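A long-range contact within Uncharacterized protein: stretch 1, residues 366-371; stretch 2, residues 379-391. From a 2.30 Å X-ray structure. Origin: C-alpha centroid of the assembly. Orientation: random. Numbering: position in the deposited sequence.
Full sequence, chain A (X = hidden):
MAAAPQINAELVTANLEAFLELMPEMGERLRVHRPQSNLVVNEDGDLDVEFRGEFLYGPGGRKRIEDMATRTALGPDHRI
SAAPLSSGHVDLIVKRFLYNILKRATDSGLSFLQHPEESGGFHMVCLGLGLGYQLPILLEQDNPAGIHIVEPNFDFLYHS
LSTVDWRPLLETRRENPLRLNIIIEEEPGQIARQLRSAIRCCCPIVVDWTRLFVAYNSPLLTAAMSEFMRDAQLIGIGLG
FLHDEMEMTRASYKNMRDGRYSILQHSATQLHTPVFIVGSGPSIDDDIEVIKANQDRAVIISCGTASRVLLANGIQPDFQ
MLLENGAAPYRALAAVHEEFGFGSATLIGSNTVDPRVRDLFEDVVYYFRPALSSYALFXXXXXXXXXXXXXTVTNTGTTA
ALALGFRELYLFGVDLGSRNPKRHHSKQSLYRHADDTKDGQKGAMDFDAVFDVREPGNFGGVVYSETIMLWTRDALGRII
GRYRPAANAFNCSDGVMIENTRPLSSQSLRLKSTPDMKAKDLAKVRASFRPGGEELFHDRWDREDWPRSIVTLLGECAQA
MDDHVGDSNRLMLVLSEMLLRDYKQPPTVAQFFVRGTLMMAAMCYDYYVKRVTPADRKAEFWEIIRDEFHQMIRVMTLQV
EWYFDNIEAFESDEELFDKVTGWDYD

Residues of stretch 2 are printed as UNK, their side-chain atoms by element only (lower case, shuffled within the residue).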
# COMPACT_ATOMS: atom_id res chain seq x y z
N TYR A 366 12.81 -8.64 -18.88
CA TYR A 366 12.41 -8.28 -17.54
C TYR A 366 11.87 -6.85 -17.48
O TYR A 366 12.35 -5.98 -18.17
CB TYR A 366 13.59 -8.35 -16.57
CG TYR A 366 14.12 -9.73 -16.38
CD1 TYR A 366 13.33 -10.71 -15.81
CD2 TYR A 366 15.41 -10.06 -16.77
CE1 TYR A 366 13.81 -11.98 -15.65
CE2 TYR A 366 15.90 -11.33 -16.62
CZ TYR A 366 15.11 -12.28 -16.05
OH TYR A 366 15.59 -13.54 -15.90
N TYR A 367 10.89 -6.62 -16.62
CA TYR A 367 10.53 -5.26 -16.25
C TYR A 367 10.81 -5.18 -14.75
O TYR A 367 10.92 -6.20 -14.06
CB TYR A 367 9.08 -4.96 -16.59
CG TYR A 367 8.09 -5.61 -15.66
CD1 TYR A 367 7.63 -6.88 -15.89
CD2 TYR A 367 7.61 -4.93 -14.55
CE1 TYR A 367 6.73 -7.48 -15.01
CE2 TYR A 367 6.71 -5.51 -13.68
CZ TYR A 367 6.27 -6.78 -13.91
OH TYR A 367 5.36 -7.32 -13.04
N PHE A 368 10.95 -3.96 -14.25
CA PHE A 368 11.27 -3.76 -12.85
C PHE A 368 10.04 -3.46 -12.04
O PHE A 368 9.35 -2.47 -12.24
CB PHE A 368 12.37 -2.71 -12.70
CG PHE A 368 13.66 -3.21 -13.19
CD1 PHE A 368 13.97 -3.13 -14.52
CD2 PHE A 368 14.50 -3.89 -12.33
CE1 PHE A 368 15.14 -3.68 -14.99
CE2 PHE A 368 15.70 -4.42 -12.79
CZ PHE A 368 16.01 -4.32 -14.13
N ARG A 369 9.76 -4.38 -11.13
CA ARG A 369 8.61 -4.24 -10.29
C ARG A 369 8.90 -3.27 -9.14
O ARG A 369 9.81 -3.48 -8.37
CB ARG A 369 8.17 -5.60 -9.76
CG ARG A 369 6.76 -5.48 -9.30
CD ARG A 369 6.19 -6.74 -8.73
NE ARG A 369 4.79 -6.46 -8.43
CZ ARG A 369 3.95 -7.34 -7.91
NH1 ARG A 369 4.37 -8.56 -7.64
NH2 ARG A 369 2.69 -6.99 -7.67
N PRO A 370 8.10 -2.20 -9.03
CA PRO A 370 8.40 -1.15 -8.06
C PRO A 370 8.12 -1.51 -6.60
O PRO A 370 7.58 -2.58 -6.31
CB PRO A 370 7.52 0.02 -8.53
CG PRO A 370 6.41 -0.59 -9.30
CD PRO A 370 6.94 -1.87 -9.88
N ALA A 371 8.53 -0.64 -5.69
CA ALA A 371 8.19 -0.77 -4.27
C ALA A 371 8.79 -2.01 -3.59
O ALA A 371 8.15 -2.66 -2.76
CB ALA A 371 6.66 -0.75 -4.08
N UNK A 379 16.86 -1.40 -10.50
CA UNK A 379 16.20 -0.67 -11.58
C UNK A 379 17.12 0.37 -12.17
O UNK A 379 17.74 1.12 -11.42
c UNK A 379 14.96 0.05 -11.08
o UNK A 379 14.30 0.71 -12.16
N UNK A 380 17.22 0.41 -13.50
CA UNK A 380 17.98 1.47 -14.13
C UNK A 380 17.13 2.70 -14.40
O UNK A 380 17.60 3.62 -15.02
c UNK A 380 17.45 -0.21 -15.75
c UNK A 380 18.46 0.83 -15.44
c UNK A 380 16.76 -0.60 -14.47
N UNK A 381 15.88 2.71 -13.94
CA UNK A 381 15.02 3.87 -14.11
C UNK A 381 13.54 3.55 -14.24
O UNK A 381 13.13 2.43 -14.58
N UNK A 382 12.73 4.58 -14.02
CA UNK A 382 11.29 4.46 -14.05
C UNK A 382 10.74 4.00 -15.41
O UNK A 382 9.75 3.27 -15.46
c UNK A 382 10.62 5.79 -13.59
c UNK A 382 9.13 5.60 -13.31
c UNK A 382 8.83 4.72 -12.11
c UNK A 382 10.85 6.90 -14.61
N UNK A 383 11.40 4.39 -16.49
CA UNK A 383 10.97 3.97 -17.84
C UNK A 383 11.04 2.46 -18.12
O UNK A 383 10.55 2.00 -19.15
c UNK A 383 14.10 5.43 -18.30
c UNK A 383 11.73 4.75 -18.94
c UNK A 383 13.23 4.47 -19.08
o UNK A 383 15.03 6.00 -18.92
o UNK A 383 13.89 5.62 -17.07
N UNK A 384 11.65 1.68 -17.22
CA UNK A 384 11.74 0.23 -17.39
C UNK A 384 10.84 -0.53 -16.42
O UNK A 384 10.98 -1.75 -16.25
c UNK A 384 14.18 0.54 -18.11
c UNK A 384 15.99 1.95 -19.68
c UNK A 384 15.20 0.97 -20.26
o UNK A 384 16.86 2.64 -20.45
c UNK A 384 15.00 1.51 -17.56
c UNK A 384 15.90 2.22 -18.34
c UNK A 384 13.20 -0.23 -17.25
c UNK A 384 14.30 0.27 -19.47
N UNK A 385 9.91 0.17 -15.78
CA UNK A 385 8.96 -0.47 -14.88
C UNK A 385 7.57 -0.35 -15.46
O UNK A 385 7.36 0.33 -16.47
c UNK A 385 8.97 0.14 -13.47
o UNK A 385 8.82 1.54 -13.55
N UNK A 386 6.64 -1.06 -14.84
CA UNK A 386 5.24 -1.00 -15.18
C UNK A 386 4.44 -0.61 -13.94
O UNK A 386 4.82 -0.93 -12.82
c UNK A 386 5.14 -1.98 -18.15
c UNK A 386 4.98 -4.28 -17.20
c UNK A 386 4.77 -2.36 -15.68
c UNK A 386 5.44 -2.87 -16.95
N UNK A 387 3.36 0.13 -14.19
CA UNK A 387 2.34 0.44 -13.21
C UNK A 387 1.23 -0.58 -13.39
O UNK A 387 0.99 -1.07 -14.52
o UNK A 387 2.53 4.01 -13.84
o UNK A 387 3.61 2.76 -12.38
c UNK A 387 1.73 1.81 -13.48
c UNK A 387 2.70 2.94 -13.21
N UNK A 388 0.52 -0.88 -12.30
CA UNK A 388 -0.60 -1.81 -12.33
C UNK A 388 -0.20 -3.15 -12.94
O UNK A 388 -0.99 -3.77 -13.63
c UNK A 388 -1.81 -1.19 -13.05
o UNK A 388 -2.64 1.08 -12.96
o UNK A 388 -2.64 -0.07 -11.07
c UNK A 388 -2.40 0.03 -12.31
N UNK A 389 1.03 -3.58 -12.68
CA UNK A 389 1.49 -4.88 -13.17
C UNK A 389 0.92 -5.98 -12.30
O UNK A 389 0.98 -7.15 -12.70
c UNK A 389 3.02 -4.98 -13.25
o UNK A 389 3.64 -4.95 -11.99
N UNK A 390 0.39 -5.61 -11.13
CA UNK A 390 -0.28 -6.54 -10.21
C UNK A 390 -1.74 -6.15 -10.04
O UNK A 390 -2.17 -5.13 -10.60
N UNK A 391 -2.49 -6.89 -9.20
CA UNK A 391 -2.03 -7.96 -8.33
C UNK A 391 -1.81 -9.33 -8.97
O UNK A 391 -1.13 -10.16 -8.38
c UNK A 391 -3.16 -8.06 -7.28
c UNK A 391 -4.38 -7.56 -7.98
c UNK A 391 -3.88 -6.48 -8.87

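Position 379 carries one carbon and then one oxygen. Its CA lies over a face of the Phe368 ring, 4.0 Å from the centroid, and its side-chain oxygen accepts a hydrogen bond from the backbone N of position 381 at 3.1 Å. A short chain ending in a hydroxyl is Ser379. At position 380, three carbons close a ring onto the backbone N, which defines Pro380; its CD sits 3.5 Å from Phe368 CE1, over the same ring face as Ser379 CA. Position 381 has no side-chain atoms, and its phi/psi of 149/162 would jam a CB against the preceding carbonyl, so it is Gly381.

Position 382 has four carbons forked at the first, one arm two carbons long: Ile382, exposed and not in contact with stretch 1. Position 383 shows three carbons, the third bearing two oxygens. This is Glu383, also out of reach. Position 384 has one carbon and then a six-carbon ring bearing one oxygen, hence Tyr384. Its CB packs 4.1 Å from Phe368 CD1, while the end of the side chain leads away and its hydroxyl is bonded elsewhere in the structure.

At position 385, one carbon and one oxygen again indicate serine. The CB of Ser385 lies 2.9 Å from Phe368 O, and its OG donates to Ile382 O at 2.7 Å, tying down the turn. Position 386 has four carbons forked at the second, one of them over a face of the Tyr367 ring: this is Leu386, with CD1 3.8 Å from the ring centroid.

Positions 387 and 388 each show two carbons, the second carrying two oxygens; they are Asp387 and Asp388, and neither touches stretch 1. Position 389, one carbon and one oxygen, directs its oxygen to the Tyr367 hydroxyl and is Ser389. Position 390 lacks a side chain, and an ideal CB would fall 2.6 Å from Arg369 NH2, consistent with Gly390. Position 391, three carbons closing onto the backbone N after a cis peptide, is Pro391.

The contact combines polar anchors with apolar packing. Phe368 N donates a nearly straight hydrogen bond to Tyr384 O at 3.0 Å, holding the two backbones together, and Tyr367 OH and Ser389 OG share a second at 3.1 Å. Alongside these bonds, Leu386 CD1 lies over a face of the Tyr367 ring, and Ser379 CA and Pro380 CD lie over one face of the Phe368 ring. Arg369, fully extended, brings NH2 to 3.9 Å from Gly390 CA, and Pro370 CD rests 3.7 Å from Leu386 O.

Stretch 2, residues 379-391: SPGIEYSLDDSGP
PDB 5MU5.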